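Local coordinates for protein putative oxidoreductase (Salmonella enterica subsp. enterica serovar Typhimurium, PDB 3NX4) that binds NADP and probably catalyses the NADPH-dependent reduction of acryloyl-CoA, as a member of the medium-chain dehydrogenase/reductase family, at residues S38-D43 / Q316-V321; A46-G51 / F306-I311; M59-D64 / G96-R101. One frame throughout, in Å; residues are numbered along the deposited sequence.

Contact 1. Residues S38-D43 / Q316-V321; sequences SLNYKD and QGRTLV. With NAP (NADP nicotinamide-adenine-dinucleotide phosphate), chain C.
R318 is the side chain that ties the C-terminal strand 318-322 to strand 30-39. Its CB starts off to one side of the neighbouring strand, with CG beside the backbone N. Bends at chi2 (-81°) and chi3 (-58°) then fold the chain back across S38-N40. NE is bound by the carbonyl of I123, from helix 118-140. CZ carries the last two nitrogens to S38 and L39. NH2 gives a bond of 2.8 Å to OG of S38, which lies in the guanidinium plane, and a second to the carbonyl of M122. NH1 makes a weak, bent bond to O of L39 (3.3 Å).

Beside this grip the backbones are antiparallel: N of L39 donates to O of T319 at 3.0 Å. The return bond of the same pair is replaced by a water, which donates to O of L39 and accepts from N of T319. On the other face of the sheet, L39 CG packs on V321 CG2 (3.9 Å), and L39 CD1 meets the methyl CG2 of T319.

After L39, OD2 of D43 accepts from both N and ND2 of N40, and ND2 also binds D64. Y41 follows, and its N donates to O1N of NADP (3.3 Å). OG of S38 is also bound to OD2 of D64. The buried charge of R318 is thus probably stabilised by carbonyl and hydroxyl oxygens and, through S38, by the carboxylate of D64.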
loop_
_atom_site.group_PDB
_atom_site.type_symbol
_atom_site.label_atom_id
_atom_site.label_comp_id
_atom_site.label_asym_id
_atom_site.label_seq_id
_atom_site.Cartn_x
_atom_site.Cartn_y
_atom_site.Cartn_z
ATOM N N SER A 38 -29.195 6.276 6.332
ATOM C CA SER A 38 -28.968 5.093 5.514
ATOM C C SER A 38 -28.474 3.938 6.369
ATOM O O SER A 38 -28.200 4.107 7.552
ATOM C CB SER A 38 -27.977 5.390 4.375
ATOM O OG SER A 38 -26.629 5.230 4.781
ATOM N N LEU A 39 -28.399 2.752 5.778
ATOM C CA LEU A 39 -27.813 1.616 6.465
ATOM C C LEU A 39 -26.558 1.185 5.732
ATOM O O LEU A 39 -26.618 0.791 4.567
ATOM C CB LEU A 39 -28.782 0.439 6.510
ATOM C CG LEU A 39 -30.068 0.659 7.298
ATOM C CD1 LEU A 39 -30.917 -0.624 7.298
ATOM C CD2 LEU A 39 -29.741 1.101 8.714
ATOM N N ASN A 40 -25.428 1.257 6.428
ATOM C CA ASN A 40 -24.166 0.744 5.918
ATOM C C ASN A 40 -23.860 -0.591 6.569
ATOM O O ASN A 40 -24.503 -0.979 7.540
ATOM C CB ASN A 40 -23.032 1.726 6.237
ATOM C CG ASN A 40 -23.233 3.071 5.582
ATOM O OD1 ASN A 40 -22.814 3.276 4.440
ATOM N ND2 ASN A 40 -23.885 4.002 6.296
ATOM N N TYR A 41 -22.866 -1.290 6.039
ATOM C CA TYR A 41 -22.434 -2.543 6.635
ATOM C C TYR A 41 -22.144 -2.338 8.121
ATOM O O TYR A 41 -22.533 -3.153 8.959
ATOM C CB TYR A 41 -21.197 -3.088 5.907
ATOM C CG TYR A 41 -20.822 -4.494 6.308
ATOM C CD1 TYR A 41 -19.790 -4.730 7.212
ATOM C CD2 TYR A 41 -21.513 -5.590 5.799
ATOM C CE1 TYR A 41 -19.448 -6.015 7.585
ATOM C CE2 TYR A 41 -21.176 -6.882 6.168
ATOM C CZ TYR A 41 -20.147 -7.089 7.064
ATOM O OH TYR A 41 -19.814 -8.371 7.435
ATOM N N LYS A 42 -21.472 -1.240 8.454
ATOM C CA LYS A 42 -21.132 -0.995 9.850
ATOM C C LYS A 42 -22.391 -0.801 10.707
ATOM O O LYS A 42 -22.450 -1.279 11.837
ATOM C CB LYS A 42 -20.169 0.192 10.000
ATOM C CG LYS A 42 -19.413 0.167 11.328
ATOM C CD LYS A 42 -18.809 1.511 11.698
ATOM C CE LYS A 42 -17.750 1.942 10.720
ATOM N NZ LYS A 42 -17.024 3.153 11.210
ATOM N N ASP A 43 -23.391 -0.106 10.166
ATOM C CA ASP A 43 -24.667 0.061 10.861
ATOM C C ASP A 43 -25.339 -1.301 11.075
ATOM O O ASP A 43 -25.953 -1.542 12.114
ATOM C CB ASP A 43 -25.624 0.958 10.066
ATOM C CG ASP A 43 -25.110 2.365 9.881
ATOM O OD1 ASP A 43 -24.666 2.980 10.877
ATOM O OD2 ASP A 43 -25.163 2.862 8.731
ATOM N N GLN A 316 -28.902 -5.808 -2.452
ATOM C CA GLN A 316 -27.939 -5.202 -3.362
ATOM C C GLN A 316 -28.117 -3.683 -3.394
ATOM O O GLN A 316 -29.202 -3.173 -3.141
ATOM C CB GLN A 316 -28.041 -5.817 -4.761
ATOM C CG GLN A 316 -29.401 -5.709 -5.419
ATOM C CD GLN A 316 -29.434 -6.437 -6.747
ATOM O OE1 GLN A 316 -28.834 -7.497 -6.895
ATOM N NE2 GLN A 316 -30.112 -5.856 -7.729
ATOM N N GLY A 317 -27.044 -2.954 -3.678
ATOM C CA GLY A 317 -27.141 -1.508 -3.737
ATOM C C GLY A 317 -27.125 -0.845 -2.371
ATOM O O GLY A 317 -26.483 -1.326 -1.440
ATOM N N ARG A 318 -27.842 0.268 -2.253
ATOM C CA ARG A 318 -27.798 1.094 -1.052
ATOM C C ARG A 318 -29.152 1.136 -0.338
ATOM O O ARG A 318 -30.198 1.236 -0.979
ATOM C CB ARG A 318 -27.366 2.505 -1.438
ATOM C CG ARG A 318 -25.899 2.593 -1.892
ATOM C CD ARG A 318 -24.959 2.648 -0.698
ATOM N NE ARG A 318 -25.292 3.793 0.159
ATOM C CZ ARG A 318 -25.481 3.718 1.470
ATOM N NH1 ARG A 318 -25.333 2.561 2.098
ATOM N NH2 ARG A 318 -25.803 4.805 2.158
ATOM N N THR A 319 -29.130 1.049 0.987
ATOM C CA THR A 319 -30.363 1.109 1.763
ATOM C C THR A 319 -30.554 2.511 2.322
ATOM O O THR A 319 -29.768 2.970 3.153
ATOM C CB THR A 319 -30.366 0.092 2.921
ATOM O OG1 THR A 319 -30.243 -1.232 2.395
ATOM C CG2 THR A 319 -31.665 0.188 3.720
ATOM N N LEU A 320 -31.602 3.177 1.848
ATOM C CA LEU A 320 -31.916 4.550 2.213
ATOM C C LEU A 320 -33.045 4.563 3.243
ATOM O O LEU A 320 -34.064 3.889 3.070
ATOM C CB LEU A 320 -32.342 5.332 0.966
ATOM C CG LEU A 320 -32.942 6.727 1.198
ATOM C CD1 LEU A 320 -31.854 7.726 1.637
ATOM C CD2 LEU A 320 -33.668 7.220 -0.048
ATOM N N VAL A 321 -32.864 5.324 4.314
ATOM C CA VAL A 321 -33.854 5.360 5.378
ATOM C C VAL A 321 -34.561 6.710 5.432
ATOM O O VAL A 321 -33.945 7.730 5.672
ATOM C CB VAL A 321 -33.233 5.008 6.742
ATOM C CG1 VAL A 321 -34.301 5.003 7.821
ATOM C CG2 VAL A 321 -32.537 3.641 6.662
HETATM P PA NAP C . -22.251 -4.342 1.609
HETATM O O1A NAP C . -23.260 -3.501 0.943
HETATM O O2A NAP C . -22.732 -5.403 2.508
HETATM O O5B NAP C . -21.233 -4.936 0.529
HETATM C C5B NAP C . -20.396 -5.996 0.898
HETATM C C4B NAP C . -20.357 -6.916 -0.313
HETATM O O4B NAP C . -19.371 -7.890 -0.106
HETATM C C3B NAP C . -21.675 -7.665 -0.522
HETATM O O3B NAP C . -22.518 -6.957 -1.410
HETATM C C2B NAP C . -21.224 -8.974 -1.140
HETATM O O2B NAP C . -21.144 -8.771 -2.530
HETATM C C1B NAP C . -19.807 -9.141 -0.619
HETATM N N9A NAP C . -19.736 -10.114 0.481
HETATM C C8A NAP C . -20.560 -10.199 1.576
HETATM N N7A NAP C . -20.120 -11.220 2.352
HETATM C C5A NAP C . -19.030 -11.767 1.777
HETATM C C6A NAP C . -18.202 -12.823 2.138
HETATM N N6A NAP C . -18.417 -13.513 3.250
HETATM N N1A NAP C . -17.143 -13.150 1.328
HETATM C C2A NAP C . -16.908 -12.444 0.167
HETATM N N3A NAP C . -17.736 -11.402 -0.194
HETATM C C4A NAP C . -18.779 -11.076 0.600
HETATM O O3 NAP C . -21.275 -3.404 2.493
HETATM P PN NAP C . -20.801 -1.895 2.237
HETATM O O1N NAP C . -21.615 -0.956 3.042
HETATM O O2N NAP C . -20.726 -1.717 0.769
HETATM O O5D NAP C . -19.321 -2.003 2.864
HETATM C C5D NAP C . -18.394 -2.872 2.257
HETATM C C4D NAP C . -17.222 -3.104 3.198
HETATM O O4D NAP C . -16.541 -1.883 3.360
HETATM C C3D NAP C . -17.684 -3.525 4.582
HETATM O O3D NAP C . -16.760 -4.450 5.113
HETATM C C2D NAP C . -17.643 -2.248 5.389
HETATM O O2D NAP C . -17.375 -2.501 6.746
HETATM C C1D NAP C . -16.475 -1.543 4.728
HETATM N N1N NAP C . -16.501 -0.081 4.858
HETATM C C2N NAP C . -15.465 0.520 5.513
HETATM C C3N NAP C . -15.408 1.903 5.656
HETATM C C7N NAP C . -14.052 2.509 5.895
HETATM O O7N NAP C . -13.928 3.674 6.668
HETATM N N7N NAP C . -12.992 1.912 5.362
HETATM C C4N NAP C . -16.432 2.680 5.114
HETATM C C5N NAP C . -17.489 2.053 4.439
HETATM C C6N NAP C . -17.505 0.665 4.309
HETATM P P2B NAP C . -21.502 -9.968 -3.565
HETATM O O1X NAP C . -21.661 -9.339 -4.922
HETATM O O2X NAP C . -20.372 -10.968 -3.592
HETATM O O3X NAP C . -22.783 -10.611 -3.106
HETATM O O HOH W 1 -27.241 -0.441 2.305
#

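Contact 2. Residues A46-G51 / F306-I311; sequences AITGKG and FADAII
T48 has the most surface buried here, and its two branches do separate jobs. It stands in the last turn of helix 41-48 and points at helix 303-311. Its OG1 sits in the crowded position between the backbone N and the carbonyl carbon (chi1 58°). From there it is hydrogen-bonded to the carbonyl of A44, one turn back in its own helix. The polar branch is therefore satisfied at home, and what it offers to the other helix is plain van der Waals contact. It meets CG1 of I311 tip to tip at 3.8 Å. The methyl CG2 lies beside the backbone N and reaches the other helix too. It comes 3.2 Å from OD1 of D308, whose side chain runs past it in the opposite direction. The same methyl lies 4.0 Å from the carbonyl O of A307.

The contact joins two short helices from distant parts of the sequence. Helix 41-48 follows strand 30-39, and helix 303-311 comes shortly before the last strand, 318-322. Helix 41-48 ends in a Schellman motif at G49, which has a positive phi of 81°. N of G49 bonds back to O of A46.

A307 fills the buried side. Its CB meets CG2 of I47 at 3.8 Å, and CB of I47 is almost as near. A small side chain at this point lets the backbones come close, with the CA atoms of I47 and A307 6.5 Å apart. I47 also packs on P61 and L39.

I311 covers the more open side. Its CG1 lies beside the backbone N (chi1 -63°) and so extends to T48. Beyond that contact, I311 packs on A44, L45 and the NADP-binding Y41.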
loop_
_atom_site.group_PDB
_atom_site.type_symbol
_atom_site.label_atom_id
_atom_site.label_comp_id
_atom_site.label_asym_id
_atom_site.label_seq_id
_atom_site.Cartn_x
_atom_site.Cartn_y
_atom_site.Cartn_z
ATOM N N ALA A 46 -23.645 -3.064 13.924
ATOM C CA ALA A 46 -24.107 -2.458 15.169
ATOM C C ALA A 46 -25.491 -2.979 15.549
ATOM O O ALA A 46 -25.713 -3.442 16.670
ATOM C CB ALA A 46 -24.132 -0.937 15.042
ATOM N N ILE A 47 -26.418 -2.904 14.602
ATOM C CA ILE A 47 -27.819 -3.193 14.882
ATOM C C ILE A 47 -28.062 -4.674 15.189
ATOM O O ILE A 47 -28.956 -5.009 15.963
ATOM C CB ILE A 47 -28.728 -2.716 13.725
ATOM C CG1 ILE A 47 -28.652 -1.189 13.597
ATOM C CG2 ILE A 47 -30.161 -3.160 13.939
ATOM C CD1 ILE A 47 -29.306 -0.638 12.344
ATOM N N THR A 48 -27.260 -5.554 14.594
ATOM C CA THR A 48 -27.379 -6.986 14.852
ATOM C C THR A 48 -26.499 -7.437 16.012
ATOM O O THR A 48 -26.545 -8.592 16.418
ATOM C CB THR A 48 -27.041 -7.832 13.608
ATOM O OG1 THR A 48 -25.713 -7.533 13.168
ATOM C CG2 THR A 48 -28.025 -7.548 12.478
ATOM N N GLY A 49 -25.688 -6.529 16.540
ATOM C CA GLY A 49 -24.868 -6.840 17.696
ATOM C C GLY A 49 -23.598 -7.600 17.364
ATOM O O GLY A 49 -22.860 -8.016 18.257
ATOM N N LYS A 50 -23.336 -7.782 16.076
ATOM C CA LYS A 50 -22.103 -8.421 15.645
ATOM C C LYS A 50 -21.012 -7.374 15.429
ATOM O O LYS A 50 -21.304 -6.204 15.182
ATOM C CB LYS A 50 -22.339 -9.232 14.367
ATOM C CG LYS A 50 -21.119 -10.004 13.876
ATOM C CD LYS A 50 -21.499 -11.011 12.794
ATOM C CE LYS A 50 -20.277 -11.740 12.240
ATOM N NZ LYS A 50 -19.409 -10.854 11.409
ATOM N N GLY A 51 -19.758 -7.793 15.553
ATOM C CA GLY A 51 -18.636 -6.952 15.182
ATOM C C GLY A 51 -18.086 -6.017 16.243
ATOM O O GLY A 51 -17.158 -5.255 15.970
ATOM N N PHE A 306 -33.740 -4.929 7.764
ATOM C CA PHE A 306 -32.788 -4.713 6.684
ATOM C C PHE A 306 -31.343 -4.927 7.123
ATOM O O PHE A 306 -30.517 -5.379 6.329
ATOM C CB PHE A 306 -33.012 -3.360 5.998
ATOM C CG PHE A 306 -34.027 -3.421 4.896
ATOM C CD1 PHE A 306 -33.631 -3.413 3.563
ATOM C CD2 PHE A 306 -35.379 -3.543 5.191
ATOM C CE1 PHE A 306 -34.580 -3.506 2.537
ATOM C CE2 PHE A 306 -36.337 -3.638 4.174
ATOM C CZ PHE A 306 -35.938 -3.619 2.847
ATOM N N ALA A 307 -31.044 -4.630 8.386
ATOM C CA ALA A 307 -29.715 -4.916 8.930
ATOM C C ALA A 307 -29.424 -6.417 8.860
ATOM O O ALA A 307 -28.308 -6.826 8.538
ATOM C CB ALA A 307 -29.591 -4.410 10.357
ATOM N N ASP A 308 -30.433 -7.236 9.151
ATOM C CA ASP A 308 -30.278 -8.683 9.035
ATOM C C ASP A 308 -29.975 -9.077 7.600
ATOM O O ASP A 308 -29.039 -9.832 7.341
ATOM C CB ASP A 308 -31.524 -9.409 9.527
ATOM C CG ASP A 308 -31.598 -9.470 11.034
ATOM O OD1 ASP A 308 -30.534 -9.375 11.682
ATOM O OD2 ASP A 308 -32.717 -9.621 11.573
ATOM N N ALA A 309 -30.769 -8.566 6.667
ATOM C CA ALA A 309 -30.558 -8.863 5.254
ATOM C C ALA A 309 -29.140 -8.486 4.814
ATOM O O ALA A 309 -28.473 -9.242 4.114
ATOM C CB ALA A 309 -31.597 -8.150 4.407
ATOM N N ILE A 310 -28.669 -7.316 5.231
ATOM C CA ILE A 310 -27.323 -6.886 4.872
ATOM C C ILE A 310 -26.279 -7.880 5.354
ATOM O O ILE A 310 -25.394 -8.283 4.598
ATOM C CB ILE A 310 -27.011 -5.491 5.463
ATOM C CG1 ILE A 310 -27.875 -4.429 4.785
ATOM C CG2 ILE A 310 -25.530 -5.159 5.333
ATOM C CD1 ILE A 310 -27.883 -3.110 5.514
ATOM N N ILE A 311 -26.373 -8.270 6.619
ATOM C CA ILE A 311 -25.394 -9.186 7.192
ATOM C C ILE A 311 -25.463 -10.556 6.509
ATOM O O ILE A 311 -24.459 -11.255 6.388
ATOM C CB ILE A 311 -25.579 -9.334 8.719
ATOM C CG1 ILE A 311 -25.348 -7.989 9.414
ATOM C CG2 ILE A 311 -24.614 -10.368 9.279
ATOM C CD1 ILE A 311 -23.975 -7.401 9.155
#

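Contact 3. Residues M59-D64 / G96-R101; sequences MIPGID and GGLAER
Three backbone hydrogen bonds hold these two loops together, and consecutive residues on each side take part. O of I60 accepts from N of G96 at 2.9 Å. That donor stands well above the carbonyl plane, and the bond is bent, with 139° at the hydrogen. O of P61 accepts from N of L98 at 3.1 Å, in the carbonyl plane and straighter. O of G62 accepts from N of G97 at 2.9 Å, again with the donor above the plane. The order is thus crossed: P61 pairs with L98, while G62 pairs with G97.

Two CA-H...O contacts add to the set. CA of G96 approaches O of G62, and CA of G97 points at O of D64 (3.4 Å, nearly straight). The carbonyl of D64 also accepts from OG of S37.

Both segments belong to the GroES-like domain of this dehydrogenase fold. One loop leads into strand 64-72 and the other into strand 101-104. L98 is the centre of an inverse gamma turn, closed by a weak bond from N of A99 to O of G97. G62, G96 and G97 bring backbone against backbone, with the CA atoms of G62 and G97 4.5 Å apart.

Apolar contacts add to this. L98 CD1 lies 3.7 Å from CA of G62. The P61 ring crosses the L98 side chain at about a right angle, with CG of P61 4.1 Å from CD1 of L98. Elsewhere, I60 CG2 meets CB of A99. The side chain of D64 starts off away from 96-101; OD1 is bound to T126, and OD2 to S38 and N40.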
loop_
_atom_site.group_PDB
_atom_site.type_symbol
_atom_site.label_atom_id
_atom_site.label_comp_id
_atom_site.label_asym_id
_atom_site.label_seq_id
_atom_site.Cartn_x
_atom_site.Cartn_y
_atom_site.Cartn_z
HETATM N N MSE A 59 -27.562 2.968 22.746
HETATM C CA MSE A 59 -27.020 3.713 21.624
HETATM C C MSE A 59 -28.000 3.933 20.486
HETATM O O MSE A 59 -28.740 3.043 20.124
HETATM C CB MSE A 59 -25.792 2.974 21.091
HETATM C CG MSE A 59 -25.277 3.477 19.764
HETATM SE SE MSE A 59 -24.358 5.147 19.951
HETATM C CE MSE A 59 -23.038 4.569 21.215
ATOM N N ILE A 60 -27.976 5.120 19.902
ATOM C CA ILE A 60 -28.756 5.382 18.711
ATOM C C ILE A 60 -27.740 5.190 17.595
ATOM O O ILE A 60 -26.772 5.926 17.513
ATOM C CB ILE A 60 -29.260 6.810 18.658
ATOM C CG1 ILE A 60 -30.257 7.069 19.781
ATOM C CG2 ILE A 60 -29.918 7.085 17.338
ATOM C CD1 ILE A 60 -31.086 8.287 19.544
ATOM N N PRO A 61 -27.952 4.196 16.744
ATOM C CA PRO A 61 -26.985 3.900 15.688
ATOM C C PRO A 61 -27.224 4.788 14.473
ATOM O O PRO A 61 -28.129 5.633 14.486
ATOM C CB PRO A 61 -27.295 2.446 15.351
ATOM C CG PRO A 61 -28.778 2.352 15.548
ATOM C CD PRO A 61 -29.078 3.242 16.747
ATOM N N GLY A 62 -26.417 4.591 13.436
ATOM C CA GLY A 62 -26.541 5.354 12.210
ATOM C C GLY A 62 -25.364 6.300 12.053
ATOM O O GLY A 62 -25.303 7.346 12.706
ATOM N N ILE A 63 -24.430 5.935 11.179
ATOM C CA ILE A 63 -23.213 6.712 11.004
ATOM C C ILE A 63 -23.415 7.858 10.014
ATOM O O ILE A 63 -22.527 8.687 9.829
ATOM C CB ILE A 63 -22.025 5.816 10.558
ATOM C CG1 ILE A 63 -22.284 5.209 9.176
ATOM C CG2 ILE A 63 -21.779 4.710 11.583
ATOM C CD1 ILE A 63 -21.200 4.216 8.731
ATOM N N ASP A 64 -24.585 7.898 9.381
ATOM C CA ASP A 64 -24.896 8.947 8.415
ATOM C C ASP A 64 -26.202 9.645 8.776
ATOM O O ASP A 64 -27.083 9.048 9.389
ATOM C CB ASP A 64 -25.100 8.356 7.009
ATOM C CG ASP A 64 -23.944 7.507 6.537
ATOM O OD1 ASP A 64 -22.800 7.721 6.992
ATOM O OD2 ASP A 64 -24.187 6.634 5.670
ATOM N N GLY A 96 -26.538 8.739 16.953
ATOM C CA GLY A 96 -26.416 8.969 15.529
ATOM C C GLY A 96 -27.663 9.278 14.726
ATOM O O GLY A 96 -28.627 9.867 15.218
ATOM N N GLY A 97 -27.633 8.850 13.467
ATOM C CA GLY A 97 -28.525 9.382 12.458
ATOM C C GLY A 97 -29.852 8.683 12.295
ATOM O O GLY A 97 -30.743 9.200 11.614
ATOM N N LEU A 98 -29.995 7.511 12.902
ATOM C CA LEU A 98 -31.245 6.768 12.763
ATOM C C LEU A 98 -32.245 7.238 13.812
ATOM O O LEU A 98 -32.679 6.479 14.680
ATOM C CB LEU A 98 -31.001 5.249 12.791
ATOM C CG LEU A 98 -30.283 4.760 11.523
ATOM C CD1 LEU A 98 -29.596 3.407 11.705
ATOM C CD2 LEU A 98 -31.239 4.727 10.333
ATOM N N ALA A 99 -32.594 8.517 13.710
ATOM C CA ALA A 99 -33.493 9.172 14.653
ATOM C C ALA A 99 -34.028 10.456 14.032
ATOM O O ALA A 99 -33.496 10.945 13.033
ATOM C CB ALA A 99 -32.769 9.478 15.955
ATOM N N GLU A 100 -35.068 11.013 14.637
ATOM C CA GLU A 100 -35.686 12.212 14.089
ATOM C C GLU A 100 -34.849 13.461 14.314
ATOM O O GLU A 100 -34.969 14.428 13.567
ATOM C CB GLU A 100 -37.104 12.388 14.635
ATOM C CG GLU A 100 -38.055 11.314 14.121
ATOM C CD GLU A 100 -39.491 11.553 14.545
ATOM O OE1 GLU A 100 -39.698 12.232 15.571
ATOM O OE2 GLU A 100 -40.408 11.067 13.847
ATOM N N ARG A 101 -33.991 13.425 15.328
ATOM C CA ARG A 101 -33.100 14.547 15.630
ATOM C C ARG A 101 -31.722 14.047 16.020
ATOM O O ARG A 101 -31.582 12.956 16.569
ATOM C CB ARG A 101 -33.649 15.391 16.789
ATOM C CG ARG A 101 -35.151 15.550 16.800
ATOM C CD ARG A 101 -35.565 16.924 16.332
ATOM N NE ARG A 101 -36.979 17.177 16.594
ATOM C CZ ARG A 101 -37.946 17.053 15.688
ATOM N NH1 ARG A 101 -37.658 16.676 14.448
ATOM N NH2 ARG A 101 -39.204 17.310 16.026
#

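Contact 1 lies nearest the centre of the molecule, about 8 Å from it. Its own centre is about 10 Å from that of contact 2 and about 13 Å from that of contact 3. Along the chain, 38-43, 46-51, 59-64 and 96-101 come first. The partners 306-311 and 316-321 follow some 200 residues later, after the Rossmann-type parallel sheet. Contacts 1 and 2 share helix 41-48, and L39 packs against both F306 and I310. D43 links contact 1 to I63 of contact 3, and I47 of contact 2 touches L98. Contacts 1 and 2 tie the C-terminal part to the GroES-like domain, with Y41 of contact 1 at the cofactor. Contact 3 lies within the GroES-like part.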